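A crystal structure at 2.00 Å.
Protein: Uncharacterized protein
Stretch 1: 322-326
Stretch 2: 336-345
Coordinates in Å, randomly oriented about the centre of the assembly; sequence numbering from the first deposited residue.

Stretch 1 (322-326) KPTFS
Stretch 2 336-345: VTDIVMDGML

An extended segment can be fastened to the start of a helix by one buried aromatic ring and two hydrogen bonds, one between backbone atoms and one from a backbone amide to a side-chain hydroxyl oxygen, and the packing of 322-326 against 336-345 illustrates the principle. Phe325 supplies the ring. With phi/psi of -103/108 and chi1 m (-58°), chi2 -86°, it points its CA-to-CB bond toward the helix that begins at Thr337 and runs on beyond Leu345. Val340, one turn along and in the t rotamer, sets CG1 over one face of the ring, 3.8 Å from its centroid and 5° off the normal, a nearly ideal CH-pi contact that suits a short branched side chain. The longer methionines reach farther round the ring. Met341 (t, p, p) leaves the backbone sideways but curls so that its CE lies near the ring plane, 3.9 Å from Phe325 CE2. Met344 (m, t, t) is extended, placing its CE 3.5 Å from Phe325 CZ, with SD oblique at 4.9 Å from the ring centroid.

The Met341 methyl also serves Pro323 (phi/psi -75/153, C-gamma endo), whose CG lies 4.0 Å from Met341 CE. Near the helix start, Val336 CG2 packs 4.2 Å from Phe325 CB.

At the polar edge, the CA atoms of Phe325 and Thr337 approach to 4.6 Å, setting the register. Phe325 N donates to Thr337 OG1 (2.9 Å, 152°), an acceptor placed by the m rotamer (-61°); Val336 N donates to Phe325 O (2.9 Å, 162°). Both polar backbone atoms of Phe325 are thus satisfied beside its buried ring. Val336 (-120/24) occupies the N-cap position, and its O accepts from Val340 N at 3.0 Å; Thr337 (-53/-47) is already helical. Thr324 (-128/123, chi1 m) directs its CA-to-CB bond away overall and stays exposed, yet its CA lies 3.4 Å from Thr337 OG1. Together the stretches bury 339 Å², with Phe325 the largest contributor.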

# COMPACT_ATOMS: atom_id res chain seq x y z
N LYS A 322 -21.09 -9.03 -16.90
CA LYS A 322 -21.82 -9.72 -15.84
C LYS A 322 -20.91 -10.78 -15.24
O LYS A 322 -20.52 -11.72 -15.94
CB LYS A 322 -23.10 -10.36 -16.38
CG LYS A 322 -24.10 -9.37 -16.99
CD LYS A 322 -24.59 -8.37 -15.94
CE LYS A 322 -25.86 -7.66 -16.41
NZ LYS A 322 -25.60 -6.82 -17.63
N PRO A 323 -20.59 -10.64 -13.95
CA PRO A 323 -19.58 -11.52 -13.35
C PRO A 323 -20.06 -12.95 -13.07
O PRO A 323 -21.23 -13.19 -12.84
CB PRO A 323 -19.24 -10.81 -12.04
CG PRO A 323 -20.49 -10.08 -11.68
CD PRO A 323 -21.07 -9.63 -12.99
N THR A 324 -19.11 -13.88 -13.07
CA THR A 324 -19.37 -15.24 -12.62
C THR A 324 -18.32 -15.61 -11.59
O THR A 324 -17.13 -15.52 -11.88
CB THR A 324 -19.34 -16.25 -13.79
OG1 THR A 324 -20.47 -16.03 -14.64
CG2 THR A 324 -19.36 -17.70 -13.28
N PHE A 325 -18.75 -15.98 -10.39
CA PHE A 325 -17.81 -16.47 -9.39
C PHE A 325 -17.89 -18.00 -9.31
O PHE A 325 -18.88 -18.58 -8.82
CB PHE A 325 -18.06 -15.81 -8.05
CG PHE A 325 -17.96 -14.31 -8.11
CD1 PHE A 325 -16.74 -13.67 -7.97
CD2 PHE A 325 -19.09 -13.55 -8.38
CE1 PHE A 325 -16.65 -12.29 -8.06
CE2 PHE A 325 -19.01 -12.16 -8.46
CZ PHE A 325 -17.80 -11.53 -8.30
N SER A 326 -16.86 -18.65 -9.81
CA SER A 326 -16.81 -20.10 -9.88
C SER A 326 -15.67 -20.62 -9.03
O SER A 326 -14.51 -20.27 -9.26
CB SER A 326 -16.66 -20.57 -11.32
OG SER A 326 -16.13 -21.88 -11.37
N VAL A 336 -21.04 -20.04 -7.61
CA VAL A 336 -21.48 -19.45 -6.35
C VAL A 336 -21.72 -17.95 -6.50
O VAL A 336 -21.65 -17.21 -5.52
CB VAL A 336 -20.44 -19.72 -5.23
CG1 VAL A 336 -20.26 -21.21 -5.04
CG2 VAL A 336 -19.11 -19.05 -5.56
N THR A 337 -22.00 -17.54 -7.72
CA THR A 337 -22.21 -16.13 -8.06
C THR A 337 -23.26 -15.48 -7.15
O THR A 337 -23.05 -14.38 -6.60
CB THR A 337 -22.63 -15.98 -9.55
OG1 THR A 337 -21.59 -16.49 -10.39
CG2 THR A 337 -22.90 -14.52 -9.91
N ASP A 338 -24.39 -16.17 -6.97
CA ASP A 338 -25.45 -15.70 -6.06
C ASP A 338 -24.97 -15.48 -4.63
O ASP A 338 -25.34 -14.50 -3.99
CB ASP A 338 -26.63 -16.68 -6.04
CG ASP A 338 -26.29 -18.04 -5.41
OD1 ASP A 338 -26.93 -18.41 -4.40
OD2 ASP A 338 -25.38 -18.74 -5.94
N ILE A 339 -24.17 -16.41 -4.11
CA ILE A 339 -23.68 -16.29 -2.74
C ILE A 339 -22.73 -15.11 -2.56
O ILE A 339 -22.84 -14.35 -1.59
CB ILE A 339 -22.98 -17.59 -2.32
CG1 ILE A 339 -24.00 -18.73 -2.25
CG2 ILE A 339 -22.24 -17.43 -1.01
CD1 ILE A 339 -23.38 -20.11 -2.17
N VAL A 340 -21.81 -14.95 -3.50
CA VAL A 340 -20.82 -13.88 -3.42
C VAL A 340 -21.50 -12.53 -3.66
O VAL A 340 -21.33 -11.61 -2.87
CB VAL A 340 -19.66 -14.08 -4.44
CG1 VAL A 340 -18.74 -12.84 -4.50
CG2 VAL A 340 -18.87 -15.35 -4.10
N MET A 341 -22.29 -12.42 -4.73
CA MET A 341 -22.99 -11.15 -5.04
C MET A 341 -23.90 -10.71 -3.89
O MET A 341 -23.99 -9.50 -3.61
CB MET A 341 -23.80 -11.28 -6.36
CG MET A 341 -24.33 -9.96 -6.90
SD MET A 341 -23.09 -8.66 -7.18
CE MET A 341 -21.80 -9.54 -7.95
N ASP A 342 -24.53 -11.66 -3.19
CA ASP A 342 -25.36 -11.35 -2.01
C ASP A 342 -24.59 -10.63 -0.90
O ASP A 342 -25.06 -9.64 -0.32
CB ASP A 342 -25.96 -12.62 -1.40
CG ASP A 342 -27.19 -13.12 -2.15
OD1 ASP A 342 -27.70 -12.37 -3.02
OD2 ASP A 342 -27.64 -14.25 -1.87
N GLY A 343 -23.41 -11.15 -0.58
CA GLY A 343 -22.56 -10.56 0.43
C GLY A 343 -21.98 -9.24 -0.04
O GLY A 343 -21.91 -8.28 0.73
N MET A 344 -21.57 -9.17 -1.31
CA MET A 344 -21.08 -7.91 -1.89
C MET A 344 -22.13 -6.77 -1.81
O MET A 344 -21.81 -5.63 -1.48
CB MET A 344 -20.67 -8.10 -3.35
CG MET A 344 -19.39 -8.88 -3.59
SD MET A 344 -19.14 -9.13 -5.37
CE MET A 344 -17.40 -9.59 -5.36
N LEU A 345 -23.38 -7.08 -2.13
CA LEU A 345 -24.38 -6.02 -2.22
C LEU A 345 -24.92 -5.66 -0.84
O LEU A 345 -25.28 -4.51 -0.59
CB LEU A 345 -25.52 -6.44 -3.15
CG LEU A 345 -25.08 -6.65 -4.59
CD1 LEU A 345 -26.24 -7.18 -5.43
CD2 LEU A 345 -24.55 -5.35 -5.17